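Side-chain contact in neuraminidase (Bacteroides thetaiotaomicron, PDB 5MUL), which is a beta-propeller glycoside hydrolase, probably a rhamnosidase, that binds glucuronic acid in a pocket on the propeller: residues R215-Q219 and V220-H224. Numbering follows the deposited sequence. Where two conformers were deposited one is given.
Sequences RETWQ and VETNH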
ATOM      1  N   ARG A 215     -16.991  -3.288  -5.716  1.00 15.50           N
ATOM      2  CA  ARG A 215     -17.087  -4.041  -6.987  0.50 16.23           C
ATOM      3  C   ARG A 215     -18.296  -4.951  -6.922  1.00 16.55           C
ATOM      4  O   ARG A 215     -18.467  -5.745  -6.001  1.00 17.71           O
ATOM      5  CB  ARG A 215     -15.839  -4.845  -7.352  0.50 15.92           C
ATOM      6  CG  ARG A 215     -15.902  -5.372  -8.796  0.50 16.20           C
ATOM      7  CD  ARG A 215     -14.863  -6.444  -9.095  0.50 17.06           C
ATOM      8  NE  ARG A 215     -13.540  -5.890  -9.343  0.50 18.06           N
ATOM      9  CZ  ARG A 215     -12.603  -6.513 -10.043  0.50 19.48           C
ATOM     10  NH1 ARG A 215     -12.850  -7.700 -10.580  0.50 20.28           N
ATOM     11  NH2 ARG A 215     -11.425  -5.940 -10.228  0.50 20.13           N
ATOM     12  N   GLU A 216     -19.182  -4.778  -7.916  1.00 19.54           N
ATOM     13  CA  GLU A 216     -20.485  -5.485  -7.888  1.00 21.13           C
ATOM     14  C   GLU A 216     -20.409  -6.943  -8.311  1.00 22.59           C
ATOM     15  O   GLU A 216     -21.074  -7.802  -7.739  1.00 25.12           O
ATOM     16  CB  GLU A 216     -21.511  -4.765  -8.765  1.00 23.07           C
ATOM     17  CG  GLU A 216     -21.924  -3.399  -8.277  1.00 24.84           C
ATOM     18  CD  GLU A 216     -22.440  -3.416  -6.849  1.00 26.12           C
ATOM     19  OE1 GLU A 216     -23.298  -4.266  -6.499  1.00 30.18           O
ATOM     20  OE2 GLU A 216     -21.979  -2.598  -6.052  1.00 26.40           O
ATOM     21  N   THR A 217     -19.620  -7.236  -9.326  1.00 21.42           N
ATOM     22  CA  THR A 217     -19.532  -8.592  -9.873  1.00 20.70           C
ATOM     23  C   THR A 217     -18.084  -9.009 -10.062  1.00 22.07           C
ATOM     24  O   THR A 217     -17.166  -8.273  -9.717  1.00 21.84           O
ATOM     25  CB  THR A 217     -20.265  -8.706 -11.239  1.00 22.11           C
ATOM     26  OG1 THR A 217     -19.471  -8.106 -12.279  1.00 20.76           O
ATOM     27  CG2 THR A 217     -21.623  -8.042 -11.192  1.00 21.89           C
ATOM     28  N   TRP A 218     -17.851 -10.165 -10.648  1.00 19.96           N
ATOM     29  CA  TRP A 218     -16.510 -10.624 -10.973  1.00 21.43           C
ATOM     30  C   TRP A 218     -15.739  -9.711 -11.952  1.00 21.26           C
ATOM     31  O   TRP A 218     -14.520  -9.817 -12.077  1.00 23.31           O
ATOM     32  CB  TRP A 218     -16.563 -12.053 -11.564  1.00 22.96           C
ATOM     33  CG  TRP A 218     -17.095 -12.197 -13.017  1.00 22.65           C
ATOM     34  CD1 TRP A 218     -18.320 -11.847 -13.487  1.00 22.31           C
ATOM     35  CD2 TRP A 218     -16.379 -12.747 -14.120  1.00 25.82           C
ATOM     36  NE1 TRP A 218     -18.425 -12.153 -14.838  1.00 23.98           N
ATOM     37  CE2 TRP A 218     -17.241 -12.707 -15.242  1.00 24.39           C
ATOM     38  CE3 TRP A 218     -15.094 -13.280 -14.268  1.00 26.85           C
ATOM     39  CZ2 TRP A 218     -16.846 -13.175 -16.507  1.00 27.72           C
ATOM     40  CZ3 TRP A 218     -14.704 -13.755 -15.520  1.00 29.37           C
ATOM     41  CH2 TRP A 218     -15.582 -13.698 -16.623  1.00 29.50           C
ATOM     42  N   GLN A 219     -16.453  -8.875 -12.696  1.00 20.11           N
ATOM     43  CA  GLN A 219     -15.826  -8.070 -13.733  1.00 20.82           C
ATOM     44  C   GLN A 219     -15.343  -6.725 -13.216  1.00 19.69           C
ATOM     45  O   GLN A 219     -16.067  -6.008 -12.519  1.00 18.21           O
ATOM     46  CB  GLN A 219     -16.790  -7.860 -14.860  1.00 21.76           C
ATOM     47  CG  GLN A 219     -17.063  -9.142 -15.603  1.00 24.53           C
ATOM     48  CD  GLN A 219     -17.957  -8.930 -16.788  1.00 28.02           C
ATOM     49  OE1 GLN A 219     -19.079  -8.451 -16.659  1.00 32.76           O
ATOM     50  NE2 GLN A 219     -17.450  -9.282 -17.963  1.00 31.23           N
ATOM     51  N   VAL A 220     -14.102  -6.420 -13.575  1.00 18.92           N
ATOM     52  CA  VAL A 220     -13.435  -5.172 -13.135  1.00 18.63           C
ATOM     53  C   VAL A 220     -14.182  -3.891 -13.507  1.00 17.87           C
ATOM     54  O   VAL A 220     -14.144  -2.900 -12.774  1.00 17.98           O
ATOM     55  CB  VAL A 220     -11.989  -5.127 -13.660  1.00 19.97           C
ATOM     56  CG1 VAL A 220     -11.939  -5.016 -15.178  1.00 21.11           C
ATOM     57  CG2 VAL A 220     -11.223  -3.979 -13.021  1.00 20.63           C
ATOM     58  N   GLU A 221     -14.919  -3.919 -14.613  1.00 17.94           N
ATOM     59  CA  GLU A 221     -15.718  -2.766 -15.005  1.00 19.61           C
ATOM     60  C   GLU A 221     -16.811  -2.405 -14.012  1.00 17.44           C
ATOM     61  O   GLU A 221     -17.366  -1.320 -14.086  1.00 18.80           O
ATOM     62  CB  GLU A 221     -16.332  -2.906 -16.401  1.00 22.37           C
ATOM     63  CG  GLU A 221     -17.191  -4.136 -16.618  1.00 26.13           C
ATOM     64  CD  GLU A 221     -16.423  -5.271 -17.307  1.00 28.91           C
ATOM     65  OE1 GLU A 221     -15.236  -5.574 -16.953  1.00 26.57           O
ATOM     66  OE2 GLU A 221     -17.041  -5.877 -18.223  1.00 34.81           O
ATOM     67  N   THR A 222     -17.138  -3.320 -13.092  1.00 16.30           N
ATOM     68  CA  THR A 222     -18.143  -3.046 -12.078  1.00 16.93           C
ATOM     69  C   THR A 222     -17.565  -2.443 -10.783  1.00 16.66           C
ATOM     70  O   THR A 222     -18.288  -2.295  -9.799  1.00 16.86           O
ATOM     71  CB  THR A 222     -19.005  -4.284 -11.754  1.00 16.91           C
ATOM     72  OG1 THR A 222     -18.245  -5.240 -11.025  1.00 17.09           O
ATOM     73  CG2 THR A 222     -19.571  -4.934 -13.055  1.00 18.42           C
ATOM     74  N   ASN A 223     -16.281  -2.047 -10.812  1.00 15.86           N
ATOM     75  CA  ASN A 223     -15.741  -1.165  -9.759  1.00 14.70           C
ATOM     76  C   ASN A 223     -16.456   0.164  -9.775  1.00 14.02           C
ATOM     77  O   ASN A 223     -16.720   0.752 -10.847  1.00 15.50           O
ATOM     78  CB  ASN A 223     -14.265  -0.843  -9.988  1.00 14.07           C
ATOM     79  CG  ASN A 223     -13.336  -1.977  -9.679  1.00 15.30           C
ATOM     80  OD1 ASN A 223     -13.682  -2.939  -8.965  1.00 16.15           O
ATOM     81  ND2 ASN A 223     -12.091  -1.842 -10.165  1.00 14.61           N
ATOM     82  N   HIS A 224     -16.728   0.703  -8.594  1.00 14.33           N
ATOM     83  CA  HIS A 224     -17.337   2.014  -8.493  1.00 14.20           C
ATOM     84  C   HIS A 224     -17.068   2.664  -7.143  1.00 13.90           C
ATOM     85  O   HIS A 224     -16.987   1.953  -6.127  1.00 14.58           O
ATOM     86  CB  HIS A 224     -18.866   1.972  -8.754  1.00 15.03           C
ATOM     87  CG  HIS A 224     -19.647   1.103  -7.805  1.00 15.14           C
ATOM     88  ND1 HIS A 224     -20.290   1.600  -6.681  1.00 16.84           N
ATOM     89  CD2 HIS A 224     -19.917  -0.221  -7.841  1.00 15.97           C
ATOM     90  CE1 HIS A 224     -20.929   0.611  -6.085  1.00 16.34           C
ATOM     91  NE2 HIS A 224     -20.701  -0.507  -6.751  1.00 17.29           N
TER
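Thr222 OG1 joins both limbs of the connection: it donates to Gln219 O at 2.8 Å, lying in that carbonyl's plane, and accepts from the backbone N of Thr217 at 3.0 Å. With chi1 at 72°, OG1 stands between its own backbone N and carbonyl carbon, within reach of both partners. Gln219 O also takes Thr222 N, from above the carbonyl plane, so the same threonine grips it twice at the 3-10 turn 220-222. Shortened to an alanine, this residue would probably leave Thr217 N without this acceptor and Gln219 O with the backbone donor alone, weakening the tie between the limbs. Thr217 OG1 accepts from Gln219 N, an ST turn, and lies 3.3 Å from Thr222 CG2. On the strand side, His224 NE2 donates to Glu216 OE2 over 2.5 Å; OE2 offers its anti lone pair and lies in the ring plane, the carboxylate turned 33° from the ring. Arg194 forms a salt bridge to the same oxygen, which probably stabilises its negative charge. In one of the two deposited conformers of Arg215, its NE reaches Asn223 OD1 at 3.0 Å, the oxygen tilted from the guanidinium plane, while Val220 CA stands over the guanidinium centre, 3.4 Å above its plane, and Val220 CG2 meets Arg215 NH2. Asn269 OD1 takes bonds from Arg215 NH2 and Asn223 ND2, and ND2 also bonds to Leu267 O. Together these contacts shape the hairpin connection between strands 208-215 and 223-231, the two inner strands of a four-stranded antiparallel propeller blade, where Arg215 and Asn223 form a non-hydrogen-bonded pair; strands 195-202 and 256-259 flank them.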